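Local coordinates for SusD-like carbohydrate binding protein (Bacteroides vulgatus, PDB 3LEW), which probably binds carbohydrate at the bacterial outer membrane as a SusD-family partner in nutrient uptake, at residues V60-Y65 / S285-P290; W308-G313 / A320-R325; I429-T434 / L443-Q448. One frame throughout, in Å; residues are numbered along the deposited sequence.

Interaction 1. Residues V60-Y65 / S285-P290; sequences VLNSKY and SFNVDP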
loop_
_atom_site.group_PDB
_atom_site.type_symbol
_atom_site.label_atom_id
_atom_site.label_comp_id
_atom_site.label_asym_id
_atom_site.label_seq_id
_atom_site.Cartn_x
_atom_site.Cartn_y
_atom_site.Cartn_z
ATOM N N VAL A 60 -10.766 -4.488 -11.270
ATOM C CA VAL A 60 -11.538 -5.668 -11.615
ATOM C C VAL A 60 -10.588 -6.869 -11.713
ATOM O O VAL A 60 -9.653 -6.823 -12.541
ATOM C CB VAL A 60 -12.181 -5.476 -13.032
ATOM C CG1 VAL A 60 -13.009 -6.679 -13.443
ATOM C CG2 VAL A 60 -13.022 -4.169 -13.114
ATOM N N LEU A 61 -10.849 -7.925 -10.962
ATOM C CA LEU A 61 -10.074 -9.152 -11.034
ATOM C C LEU A 61 -10.670 -10.101 -12.085
ATOM O O LEU A 61 -11.899 -10.279 -12.182
ATOM C CB LEU A 61 -9.985 -9.827 -9.666
ATOM C CG LEU A 61 -8.789 -9.480 -8.787
ATOM C CD1 LEU A 61 -7.461 -10.054 -9.295
ATOM C CD2 LEU A 61 -8.652 -7.920 -8.551
ATOM N N ASN A 62 -9.791 -10.722 -12.869
ATOM C CA ASN A 62 -10.219 -11.851 -13.677
ATOM C C ASN A 62 -10.349 -13.107 -12.802
ATOM O O ASN A 62 -10.310 -13.052 -11.560
ATOM C CB ASN A 62 -9.366 -12.001 -14.992
ATOM C CG ASN A 62 -7.963 -12.505 -14.741
ATOM O OD1 ASN A 62 -7.685 -13.026 -13.656
ATOM N ND2 ASN A 62 -7.070 -12.364 -15.738
ATOM N N SER A 63 -10.517 -14.239 -13.453
ATOM C CA SER A 63 -10.803 -15.539 -12.877
ATOM C C SER A 63 -9.554 -16.345 -12.533
ATOM O O SER A 63 -9.666 -17.515 -12.144
ATOM C CB SER A 63 -11.570 -16.367 -13.926
ATOM O OG SER A 63 -10.728 -16.784 -15.002
ATOM N N LYS A 64 -8.379 -15.785 -12.792
ATOM C CA LYS A 64 -7.173 -16.552 -12.608
ATOM C C LYS A 64 -6.837 -16.691 -11.124
ATOM O O LYS A 64 -7.422 -16.069 -10.229
ATOM C CB LYS A 64 -6.012 -15.943 -13.361
ATOM C CG LYS A 64 -6.190 -15.844 -14.846
ATOM C CD LYS A 64 -6.137 -17.191 -15.511
ATOM C CE LYS A 64 -6.358 -17.017 -16.982
ATOM N NZ LYS A 64 -6.429 -18.294 -17.705
ATOM N N TYR A 65 -5.871 -17.576 -10.881
ATOM C CA TYR A 65 -5.288 -17.749 -9.558
ATOM C C TYR A 65 -4.880 -16.425 -8.930
ATOM O O TYR A 65 -4.375 -15.509 -9.600
ATOM C CB TYR A 65 -4.063 -18.636 -9.690
ATOM C CG TYR A 65 -3.339 -18.943 -8.414
ATOM C CD1 TYR A 65 -3.802 -19.934 -7.576
ATOM C CD2 TYR A 65 -2.168 -18.295 -8.083
ATOM C CE1 TYR A 65 -3.107 -20.264 -6.391
ATOM C CE2 TYR A 65 -1.486 -18.627 -6.919
ATOM C CZ TYR A 65 -1.946 -19.615 -6.108
ATOM O OH TYR A 65 -1.253 -19.937 -4.942
ATOM N N SER A 285 -4.165 -10.303 -13.908
ATOM C CA SER A 285 -5.484 -10.356 -13.245
ATOM C C SER A 285 -5.993 -9.024 -12.696
ATOM O O SER A 285 -7.209 -8.863 -12.544
ATOM C CB SER A 285 -5.456 -11.379 -12.120
ATOM O OG SER A 285 -4.398 -11.092 -11.198
ATOM N N PHE A 286 -5.074 -8.106 -12.411
ATOM C CA PHE A 286 -5.415 -6.752 -11.877
ATOM C C PHE A 286 -5.809 -5.814 -13.003
ATOM O O PHE A 286 -5.027 -4.987 -13.455
ATOM C CB PHE A 286 -4.275 -6.199 -11.011
ATOM C CG PHE A 286 -4.336 -6.657 -9.584
ATOM C CD1 PHE A 286 -4.204 -7.997 -9.265
ATOM C CD2 PHE A 286 -4.603 -5.778 -8.570
ATOM C CE1 PHE A 286 -4.301 -8.467 -7.926
ATOM C CE2 PHE A 286 -4.702 -6.244 -7.245
ATOM C CZ PHE A 286 -4.551 -7.571 -6.943
ATOM N N ASN A 287 -7.045 -5.978 -13.480
ATOM C CA ASN A 287 -7.509 -5.192 -14.586
ATOM C C ASN A 287 -8.232 -3.964 -14.045
ATOM O O ASN A 287 -8.431 -3.815 -12.818
ATOM C CB ASN A 287 -8.338 -6.055 -15.484
ATOM C CG ASN A 287 -7.497 -7.150 -16.126
ATOM O OD1 ASN A 287 -6.700 -6.862 -17.013
ATOM N ND2 ASN A 287 -7.647 -8.394 -15.651
ATOM N N VAL A 288 -8.613 -3.104 -14.959
ATOM C CA VAL A 288 -9.066 -1.771 -14.578
ATOM C C VAL A 288 -10.598 -1.681 -14.696
ATOM O O VAL A 288 -11.178 -2.162 -15.660
ATOM C CB VAL A 288 -8.392 -0.710 -15.455
ATOM C CG1 VAL A 288 -8.827 0.703 -15.021
ATOM C CG2 VAL A 288 -6.880 -0.866 -15.444
ATOM N N ASP A 289 -11.253 -1.039 -13.738
ATOM C CA ASP A 289 -12.661 -0.609 -13.973
ATOM C C ASP A 289 -12.684 0.310 -15.194
ATOM O O ASP A 289 -12.076 1.384 -15.187
ATOM C CB ASP A 289 -13.171 0.161 -12.758
ATOM C CG ASP A 289 -14.619 0.616 -12.886
ATOM O OD1 ASP A 289 -15.277 0.331 -13.922
ATOM O OD2 ASP A 289 -15.092 1.279 -11.928
ATOM N N PRO A 290 -13.477 -0.045 -16.239
ATOM C CA PRO A 290 -13.444 0.825 -17.391
ATOM C C PRO A 290 -13.858 2.253 -17.047
ATOM O O PRO A 290 -13.389 3.186 -17.658
ATOM C CB PRO A 290 -14.433 0.177 -18.336
ATOM C CG PRO A 290 -14.276 -1.319 -18.037
ATOM C CD PRO A 290 -14.090 -1.355 -16.533
HETATM O O HOH W 1 -5.358 -13.006 -9.375
#
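L61 lays one branch of its side chain over a face of the F286 ring: CD2 sits 4.3 Å from the ring centroid and only 4° off its normal, a CH-pi contact aimed at the middle of the ring. The other methyl, CD1, lies 3.8 Å from F286 CE1 and reaches on to S285 CB. F67 adds an edge-to-face ring contact to F286. L61 and F286 form an antiparallel non-hydrogen-bonded pair, which sends both side chains to one face of the sheet; V60 and N287 point to the other. V60 has CG1 anti to its backbone N (chi1 -180°), so that CG2 comes alongside the chain at D289, 3.6 Å from D289 N.

These side chains hang on a short two-stranded antiparallel sheet in a SusD-family chain richer in helix than in strand. V60 and N287 form its hydrogen-bonded pair, V60 N to N287 O and N287 N to V60 O, both 2.9 Å. Beyond them F286 is the centre of an inverse gamma turn, and S285 O accepts N62 N at 3.2 Å, in the carbonyl plane on a lone pair. N62 heads an Asx turn: OD1 accepts K64 N at 3.0 Å, while ND2 is held by Y283 O. That leaves the carboxamide lying across S285, with OD1 3.2 Å from S285 CB. Next to it, S285 OG and Y65 O are bridged by a water molecule.

Interaction 2. Residues W308-G313 / A320-R325; sequences WATDPG and AYVWMR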
loop_
_atom_site.group_PDB
_atom_site.type_symbol
_atom_site.label_atom_id
_atom_site.label_comp_id
_atom_site.label_asym_id
_atom_site.label_seq_id
_atom_site.Cartn_x
_atom_site.Cartn_y
_atom_site.Cartn_z
ATOM N N TRP A 308 -8.251 -1.042 -23.772
ATOM C CA TRP A 308 -8.755 -2.407 -23.981
ATOM C C TRP A 308 -7.693 -3.277 -24.607
ATOM O O TRP A 308 -6.996 -2.856 -25.541
ATOM C CB TRP A 308 -9.952 -2.390 -24.933
ATOM C CG TRP A 308 -11.140 -1.620 -24.475
ATOM C CD1 TRP A 308 -11.650 -0.494 -25.058
ATOM C CD2 TRP A 308 -12.004 -1.922 -23.356
ATOM N NE1 TRP A 308 -12.756 -0.067 -24.364
ATOM C CE2 TRP A 308 -12.993 -0.915 -23.312
ATOM C CE3 TRP A 308 -12.023 -2.926 -22.390
ATOM C CZ2 TRP A 308 -13.999 -0.904 -22.363
ATOM C CZ3 TRP A 308 -13.018 -2.919 -21.441
ATOM C CH2 TRP A 308 -13.994 -1.900 -21.426
ATOM N N ALA A 309 -7.604 -4.512 -24.162
ATOM C CA ALA A 309 -6.769 -5.491 -24.825
ATOM C C ALA A 309 -7.240 -6.876 -24.454
ATOM O O ALA A 309 -7.809 -7.107 -23.361
ATOM C CB ALA A 309 -5.234 -5.312 -24.434
ATOM N N THR A 310 -6.928 -7.818 -25.316
ATOM C CA THR A 310 -7.113 -9.220 -25.012
ATOM C C THR A 310 -5.986 -9.686 -24.057
ATOM O O THR A 310 -4.946 -9.007 -23.896
ATOM C CB THR A 310 -7.123 -10.059 -26.313
ATOM O OG1 THR A 310 -5.997 -9.696 -27.122
ATOM C CG2 THR A 310 -8.405 -9.806 -27.119
ATOM N N ASP A 311 -6.188 -10.853 -23.446
ATOM C CA ASP A 311 -5.229 -11.408 -22.464
ATOM C C ASP A 311 -3.837 -11.539 -23.108
ATOM O O ASP A 311 -3.708 -11.985 -24.253
ATOM C CB ASP A 311 -5.703 -12.755 -21.947
ATOM C CG ASP A 311 -6.979 -12.659 -21.076
ATOM O OD1 ASP A 311 -7.271 -11.591 -20.494
ATOM O OD2 ASP A 311 -7.650 -13.707 -20.952
ATOM N N PRO A 312 -2.795 -11.093 -22.394
ATOM C CA PRO A 312 -1.470 -11.054 -23.024
ATOM C C PRO A 312 -0.990 -12.482 -23.317
ATOM O O PRO A 312 -1.054 -13.367 -22.466
ATOM C CB PRO A 312 -0.596 -10.330 -21.985
ATOM C CG PRO A 312 -1.311 -10.540 -20.702
ATOM C CD PRO A 312 -2.779 -10.584 -21.023
ATOM N N GLY A 313 -0.572 -12.713 -24.543
ATOM C CA GLY A 313 -0.174 -14.054 -24.966
ATOM C C GLY A 313 -1.259 -14.878 -25.663
ATOM O O GLY A 313 -0.920 -15.814 -26.389
ATOM N N ALA A 320 -12.841 -14.069 -26.558
ATOM C CA ALA A 320 -14.191 -13.486 -26.573
ATOM C C ALA A 320 -14.224 -12.072 -25.980
ATOM O O ALA A 320 -15.073 -11.285 -26.378
ATOM C CB ALA A 320 -15.199 -14.365 -25.803
ATOM N N TYR A 321 -13.350 -11.785 -25.007
ATOM C CA TYR A 321 -13.423 -10.525 -24.279
ATOM C C TYR A 321 -12.165 -9.703 -24.401
ATOM O O TYR A 321 -11.052 -10.246 -24.533
ATOM C CB TYR A 321 -13.622 -10.838 -22.799
ATOM C CG TYR A 321 -15.023 -11.299 -22.455
ATOM C CD1 TYR A 321 -16.020 -10.383 -22.131
ATOM C CD2 TYR A 321 -15.343 -12.645 -22.428
ATOM C CE1 TYR A 321 -17.324 -10.796 -21.832
ATOM C CE2 TYR A 321 -16.634 -13.067 -22.101
ATOM C CZ TYR A 321 -17.623 -12.131 -21.809
ATOM O OH TYR A 321 -18.908 -12.538 -21.475
ATOM N N VAL A 322 -12.336 -8.391 -24.270
ATOM C CA VAL A 322 -11.260 -7.506 -23.901
ATOM C C VAL A 322 -11.552 -7.018 -22.466
ATOM O O VAL A 322 -12.711 -6.896 -22.065
ATOM C CB VAL A 322 -11.112 -6.306 -24.870
ATOM C CG1 VAL A 322 -10.596 -6.776 -26.212
ATOM C CG2 VAL A 322 -12.421 -5.544 -25.073
ATOM N N TRP A 323 -10.489 -6.764 -21.708
ATOM C CA TRP A 323 -10.577 -6.155 -20.401
ATOM C C TRP A 323 -9.785 -4.853 -20.490
ATOM O O TRP A 323 -8.912 -4.709 -21.355
ATOM C CB TRP A 323 -9.946 -7.049 -19.338
ATOM C CG TRP A 323 -10.534 -8.440 -19.199
ATOM C CD1 TRP A 323 -10.584 -9.412 -20.147
ATOM C CD2 TRP A 323 -11.148 -8.991 -18.035
ATOM N NE1 TRP A 323 -11.189 -10.527 -19.660
ATOM C CE2 TRP A 323 -11.514 -10.316 -18.349
ATOM C CE3 TRP A 323 -11.375 -8.517 -16.741
ATOM C CZ2 TRP A 323 -12.158 -11.162 -17.431
ATOM C CZ3 TRP A 323 -12.008 -9.372 -15.810
ATOM C CH2 TRP A 323 -12.373 -10.676 -16.166
HETATM N N MSE A 324 -10.034 -3.919 -19.583
HETATM C CA MSE A 324 -9.285 -2.670 -19.568
HETATM C C MSE A 324 -7.961 -2.926 -18.826
HETATM O O MSE A 324 -7.972 -3.343 -17.673
HETATM C CB MSE A 324 -10.141 -1.552 -18.948
HETATM C CG MSE A 324 -9.472 -0.142 -18.922
HETATM SE SE MSE A 324 -9.504 0.773 -20.600
HETATM C CE MSE A 324 -11.388 1.130 -20.646
ATOM N N ARG A 325 -6.860 -2.696 -19.508
ATOM C CA ARG A 325 -5.538 -2.894 -18.965
ATOM C C ARG A 325 -4.917 -1.583 -18.591
ATOM O O ARG A 325 -5.256 -0.539 -19.131
ATOM C CB ARG A 325 -4.622 -3.555 -20.010
ATOM C CG ARG A 325 -5.193 -4.697 -20.770
ATOM C CD ARG A 325 -5.635 -5.848 -19.880
ATOM N NE ARG A 325 -6.346 -6.818 -20.709
ATOM C CZ ARG A 325 -6.579 -8.089 -20.365
ATOM N NH1 ARG A 325 -6.215 -8.570 -19.184
ATOM N NH2 ARG A 325 -7.266 -8.855 -21.166
HETATM O O HOH W 2 -8.095 -10.882 -18.103
HETATM O O HOH W 3 -8.940 -11.604 -23.772
#
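This is a beta hairpin, strands 306-309 and 321-326 pairing antiparallel, at one outer end of the mixed four-stranded sheet in the SusD-family region. Y321 enters it through its backbone: Y321 O and D311 N share a water where the strands part, while the phenol turns elsewhere and bonds E426. V322 follows, dividing its two methyls between W308 and T310. Its CG2 lies 3.8 Å from W308 CE3, the valine crossing the indole at about a right angle, and its CG1 packs on T310 CG2.

W323 makes the hydrogen-bonded pair with A309. A309 N gives to W323 O at 3.1 Å, in the carbonyl plane, and W323 N returns to A309 O at 3.2 Å. M324, a selenomethionine, comes next, facing the same way as W308. Its CG is anti to the backbone N (chi1 -178°), and bends at chi2 and chi3 carry CE over one face of the indole, 3.9 Å from the centroid of the six-membered ring and 18° off its normal. With SE lying obliquely to the five-membered ring, this is a Met-aromatic contact.

R325 folds back, bent at chi2, to grip A309 O side-on with NE at 3.0 Å and NH2 at 2.9 Å, the oxygen lying in the guanidinium plane. That carbonyl therefore accepts from three donors, counting W323 N. NH2 also makes a salt bridge to D311 OD1 at 2.8 Å, the carboxylate and guanidinium planes 78° apart; together with the two-nitrogen grip it fixes the rotation of the guanidinium. W323 CB sits over the centre of one guanidinium face. A water over one face of the W323 indole donates to D311 OD1 at 2.6 Å and accepts from R325 NH1.

Interaction 3. Residues I429-T434 / L443-Q448; sequences IDYIYT and LKKKTQ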
loop_
_atom_site.group_PDB
_atom_site.type_symbol
_atom_site.label_atom_id
_atom_site.label_comp_id
_atom_site.label_asym_id
_atom_site.label_seq_id
_atom_site.Cartn_x
_atom_site.Cartn_y
_atom_site.Cartn_z
ATOM N N ILE A 429 -17.551 -4.207 -29.076
ATOM C CA ILE A 429 -16.958 -3.012 -29.635
ATOM C C ILE A 429 -15.967 -3.445 -30.707
ATOM O O ILE A 429 -15.618 -4.623 -30.784
ATOM C CB ILE A 429 -16.167 -2.223 -28.565
ATOM C CG1 ILE A 429 -14.948 -3.038 -28.103
ATOM C CG2 ILE A 429 -17.096 -1.874 -27.395
ATOM C CD1 ILE A 429 -13.944 -2.271 -27.288
ATOM N N ASP A 430 -15.471 -2.485 -31.485
ATOM C CA ASP A 430 -14.378 -2.744 -32.390
ATOM C C ASP A 430 -13.037 -2.584 -31.727
ATOM O O ASP A 430 -12.652 -1.478 -31.364
ATOM C CB ASP A 430 -14.456 -1.814 -33.594
ATOM C CG ASP A 430 -15.581 -2.181 -34.507
ATOM O OD1 ASP A 430 -15.478 -3.256 -35.161
ATOM O OD2 ASP A 430 -16.569 -1.412 -34.549
ATOM N N TYR A 431 -12.310 -3.691 -31.613
ATOM C CA TYR A 431 -11.007 -3.719 -30.942
ATOM C C TYR A 431 -9.908 -3.557 -32.007
ATOM O O TYR A 431 -9.863 -4.341 -32.967
ATOM C CB TYR A 431 -10.865 -5.040 -30.153
ATOM C CG TYR A 431 -9.489 -5.369 -29.605
ATOM C CD1 TYR A 431 -8.803 -4.481 -28.788
ATOM C CD2 TYR A 431 -8.902 -6.590 -29.859
ATOM C CE1 TYR A 431 -7.537 -4.783 -28.294
ATOM C CE2 TYR A 431 -7.655 -6.917 -29.333
ATOM C CZ TYR A 431 -6.968 -6.004 -28.549
ATOM O OH TYR A 431 -5.721 -6.359 -28.031
ATOM N N ILE A 432 -9.059 -2.533 -31.854
ATOM C CA ILE A 432 -7.924 -2.294 -32.748
ATOM C C ILE A 432 -6.623 -2.675 -32.059
ATOM O O ILE A 432 -6.372 -2.241 -30.929
ATOM C CB ILE A 432 -7.839 -0.797 -33.175
ATOM C CG1 ILE A 432 -9.025 -0.415 -34.062
ATOM C CG2 ILE A 432 -6.535 -0.520 -33.935
ATOM C CD1 ILE A 432 -10.373 -0.449 -33.372
ATOM N N TYR A 433 -5.799 -3.482 -32.731
ATOM C CA TYR A 433 -4.516 -3.960 -32.177
ATOM C C TYR A 433 -3.456 -4.153 -33.269
ATOM O O TYR A 433 -3.763 -4.052 -34.453
ATOM C CB TYR A 433 -4.726 -5.296 -31.454
ATOM C CG TYR A 433 -5.105 -6.430 -32.385
ATOM C CD1 TYR A 433 -6.392 -6.522 -32.910
ATOM C CD2 TYR A 433 -4.168 -7.401 -32.759
ATOM C CE1 TYR A 433 -6.750 -7.563 -33.784
ATOM C CE2 TYR A 433 -4.515 -8.446 -33.627
ATOM C CZ TYR A 433 -5.808 -8.514 -34.130
ATOM O OH TYR A 433 -6.159 -9.529 -34.993
ATOM N N THR A 434 -2.231 -4.504 -32.870
ATOM C CA THR A 434 -1.143 -4.763 -33.833
ATOM C C THR A 434 -0.461 -6.146 -33.626
ATOM O O THR A 434 -0.375 -6.627 -32.494
ATOM C CB THR A 434 -0.095 -3.635 -33.756
ATOM O OG1 THR A 434 0.627 -3.752 -32.526
ATOM C CG2 THR A 434 -0.768 -2.238 -33.828
ATOM N N LEU A 443 -11.168 -6.394 -34.884
ATOM C CA LEU A 443 -12.108 -7.481 -34.573
ATOM C C LEU A 443 -13.183 -7.004 -33.572
ATOM O O LEU A 443 -12.917 -6.127 -32.735
ATOM C CB LEU A 443 -11.344 -8.631 -33.914
ATOM C CG LEU A 443 -10.754 -9.821 -34.673
ATOM C CD1 LEU A 443 -10.348 -9.518 -36.110
ATOM C CD2 LEU A 443 -9.580 -10.368 -33.871
ATOM N N LYS A 444 -14.368 -7.614 -33.615
ATOM C CA LYS A 444 -15.403 -7.373 -32.607
ATOM C C LYS A 444 -15.098 -8.182 -31.332
ATOM O O LYS A 444 -14.848 -9.384 -31.404
ATOM C CB LYS A 444 -16.801 -7.774 -33.109
ATOM C CG LYS A 444 -17.410 -6.876 -34.249
ATOM C CD LYS A 444 -18.024 -5.558 -33.717
ATOM C CE LYS A 444 -18.535 -4.630 -34.835
ATOM N NZ LYS A 444 -18.478 -3.180 -34.432
ATOM N N LYS A 445 -15.112 -7.509 -30.180
ATOM C CA LYS A 445 -14.923 -8.157 -28.872
ATOM C C LYS A 445 -15.900 -7.630 -27.822
ATOM O O LYS A 445 -16.241 -6.457 -27.810
ATOM C CB LYS A 445 -13.497 -7.912 -28.349
ATOM C CG LYS A 445 -12.396 -8.378 -29.245
ATOM C CD LYS A 445 -12.418 -9.869 -29.408
ATOM C CE LYS A 445 -11.185 -10.337 -30.129
ATOM N NZ LYS A 445 -11.351 -11.718 -30.612
ATOM N N LYS A 446 -16.298 -8.487 -26.895
ATOM C CA LYS A 446 -17.074 -8.080 -25.732
ATOM C C LYS A 446 -16.201 -7.399 -24.686
ATOM O O LYS A 446 -15.067 -7.784 -24.513
ATOM C CB LYS A 446 -17.748 -9.267 -25.077
ATOM C CG LYS A 446 -18.918 -9.777 -25.916
ATOM C CD LYS A 446 -20.019 -10.257 -25.022
ATOM C CE LYS A 446 -20.029 -11.731 -24.937
ATOM N NZ LYS A 446 -20.870 -12.296 -26.046
ATOM N N THR A 447 -16.755 -6.404 -24.005
ATOM C CA THR A 447 -16.007 -5.604 -23.026
ATOM C C THR A 447 -16.367 -6.055 -21.608
ATOM O O THR A 447 -17.531 -6.174 -21.262
ATOM C CB THR A 447 -16.371 -4.111 -23.164
ATOM O OG1 THR A 447 -17.796 -3.989 -23.355
ATOM C CG2 THR A 447 -15.635 -3.471 -24.378
ATOM N N GLN A 448 -15.360 -6.273 -20.765
ATOM C CA GLN A 448 -15.585 -6.666 -19.371
ATOM C C GLN A 448 -15.226 -5.559 -18.390
ATOM O O GLN A 448 -14.055 -5.126 -18.337
ATOM C CB GLN A 448 -14.726 -7.900 -19.043
ATOM C CG GLN A 448 -14.949 -8.487 -17.651
ATOM C CD GLN A 448 -16.360 -8.960 -17.450
ATOM O OE1 GLN A 448 -16.880 -9.774 -18.232
ATOM N NE2 GLN A 448 -17.011 -8.440 -16.404
#
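Four backbone hydrogen bonds carry this contact, in two reciprocal pairs. Y431 N reaches L443 O at 2.7 Å, nearly along the C=O axis, and L443 N answers to Y431 O at 3.1 Å; I429 N and K445 O, 2.9 Å apart, start the second pair, completed by K445 N to I429 O. Between them D430 and K444, the non-hydrogen-bonded pair, join tip to tip in a salt bridge. K444 bends at chi2 to bring NZ within 2.6 Å of D430 OD2, above the carboxylate plane.

I429, Y431, L443 and K445 point to the other face, where carbon contacts dominate. I429 crosses T447 at about a right angle, CD1 3.6 Å from T447 CG2. Y431 and K445 cross obliquely, K445 CG 3.8 Å from Y431 CB, as do L443 and Y433, L443 CD2 3.7 Å from Y433 OH. Outside bonds hold two of these groups: K445 NZ at V316 O and A319 O, T447 OG1 at P425 O. In this twisted beta hairpin segments 429-434 and 443-448 run 115° apart. Strand 429-434 is one of two outermost in this chain's four-stranded sheet, strand 440-448 runs parallel to 321-326, and I429 and T447 pack on W308 of strand 306-309.

From the N terminus, interaction 1 comes first and closes the longest loop: the 219 residues between its segments, about half of them helical, are brought back so that the early strand 59-61 meets strand 286-288. Interaction 2 follows as a hairpin with only six residues between its segments, and interaction 3 is a later hairpin with eight. The three loops lie in series; none nests or crosses. In space they adjoin, with centres about 10 Å apart between interactions 1 and 2 and about 8 Å between 2 and 3. V288 N probably bonds M324 O, tying the small sheet to the first hairpin; probable bonds V322 N to K446 O and Q448 N to V322 O tie the hairpins together.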